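PDB 4DGF: sulfate transporter sulfate transporter family protein, which probably carries sulfate or related anions across the membrane as a SulP-family transporter, the chain here being its STAS domain. Local coordinates for residues 74-77 with 78-81. Numbering follows the deposited sequence.
Sequences WEFQ and ESCE
Phe-76 O takes two donors from the next turn of helix 67-83: the amide of Cys-80, with N to O at 3.0 Å, and the hydroxyl of Ser-79, whose OG lies 2.7 Å from the same oxygen. Both arrive from one face of the carbonyl plane, the hydroxyl at the more bent C=O...OG angle of 122°. The torsion of Ser-79 (chi1 83°) sets OG between its own N and carbonyl carbon, turned back along the helix, so that the hydroxyl proton is spent on the backbone. The remaining carbonyls of 74-77 have ordinary i to i+4 mates: Glu-78 N on Trp-74 O, Ser-79 N on Glu-75 O and Glu-81 N on Gln-77 O.

The Phe-76 ring meets Cys-80 SG obliquely in a sulfur-aromatic contact, CE2 to SG being 3.6 Å. Phe-55 packs edge-to-face with this ring, and Leu-87 of strand 86-90 touches both Phe-76 and Cys-80. With an alanine at Phe-76, the Cys-80 sulfur is likely to lose its aromatic partner and a gap to open between the helix and the sheet of this beta-alpha-beta unit.

Further round, the bent Gln-77 chain crosses Glu-81, Gln-77 NE2 standing 3.4 Å from Glu-81 CD with amide and carboxylate planes 49° apart. The chemistry thus divides: the carbonyls of 74-77 are all taken by the amides of 78-81, Phe-76 O by the Ser-79 hydroxyl as well, while sulfur and ring make an apolar seam against the sheet.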
# COMPACT_ATOMS: atom_id res chain seq x y z
N TRP A 74 8.56 5.83 0.63
CA TRP A 74 8.82 6.52 1.91
C TRP A 74 8.06 7.84 1.92
O TRP A 74 7.43 8.21 2.98
CB TRP A 74 10.28 7.00 2.08
CG TRP A 74 11.21 5.95 2.59
CD1 TRP A 74 12.27 5.32 1.94
CD2 TRP A 74 11.23 5.39 3.92
NE1 TRP A 74 12.91 4.46 2.77
CE2 TRP A 74 12.34 4.42 3.94
CE3 TRP A 74 10.48 5.59 5.09
CZ2 TRP A 74 12.68 3.67 5.09
CZ3 TRP A 74 10.81 4.82 6.21
CH2 TRP A 74 11.89 3.88 6.21
N GLU A 75 8.13 8.58 0.82
CA GLU A 75 7.46 9.88 0.85
C GLU A 75 5.94 9.68 0.83
O GLU A 75 5.21 10.50 1.35
CB GLU A 75 7.95 10.79 -0.28
CG GLU A 75 7.24 10.54 -1.58
CD GLU A 75 7.50 11.62 -2.64
OE1 GLU A 75 7.32 12.84 -2.31
OE2 GLU A 75 7.85 11.23 -3.80
N PHE A 76 5.45 8.56 0.28
CA PHE A 76 4.05 8.34 0.32
C PHE A 76 3.59 8.04 1.76
O PHE A 76 2.50 8.51 2.19
CB PHE A 76 3.64 7.21 -0.63
CG PHE A 76 2.16 7.05 -0.72
CD1 PHE A 76 1.39 7.98 -1.36
CD2 PHE A 76 1.54 5.98 -0.12
CE1 PHE A 76 -0.01 7.86 -1.39
CE2 PHE A 76 0.14 5.84 -0.14
CZ PHE A 76 -0.62 6.81 -0.74
N GLN A 77 4.36 7.21 2.46
CA GLN A 77 4.02 6.91 3.85
C GLN A 77 4.04 8.18 4.73
O GLN A 77 3.18 8.34 5.55
CB GLN A 77 5.01 5.79 4.30
CG GLN A 77 4.76 5.21 5.66
CD GLN A 77 5.39 5.97 6.75
OE1 GLN A 77 6.51 6.47 6.61
NE2 GLN A 77 4.73 5.97 7.95
N GLU A 78 4.95 9.09 4.46
CA GLU A 78 5.01 10.44 5.10
C GLU A 78 3.81 11.28 4.83
O GLU A 78 3.25 11.86 5.80
CB GLU A 78 6.28 11.17 4.73
CG GLU A 78 7.46 10.49 5.43
CD GLU A 78 8.72 11.32 5.32
OE1 GLU A 78 8.60 12.58 5.39
OE2 GLU A 78 9.81 10.71 5.15
N SER A 79 3.35 11.30 3.57
CA SER A 79 2.11 11.93 3.22
C SER A 79 0.90 11.32 3.96
O SER A 79 -0.02 12.04 4.41
CB SER A 79 1.92 12.03 1.69
OG SER A 79 1.41 10.80 1.18
N CYS A 80 0.88 10.02 4.15
CA CYS A 80 -0.23 9.39 4.88
C CYS A 80 -0.24 9.82 6.36
O CYS A 80 -1.27 10.20 6.91
CB CYS A 80 -0.10 7.86 4.76
SG CYS A 80 -0.61 7.17 3.16
N GLU A 81 0.94 9.87 6.95
CA GLU A 81 0.99 10.30 8.33
C GLU A 81 0.59 11.73 8.50
O GLU A 81 -0.14 12.02 9.47
CB GLU A 81 2.41 10.23 8.87
CG GLU A 81 3.01 8.86 8.83
CD GLU A 81 4.35 8.90 9.60
OE1 GLU A 81 4.44 8.22 10.67
OE2 GLU A 81 5.28 9.65 9.16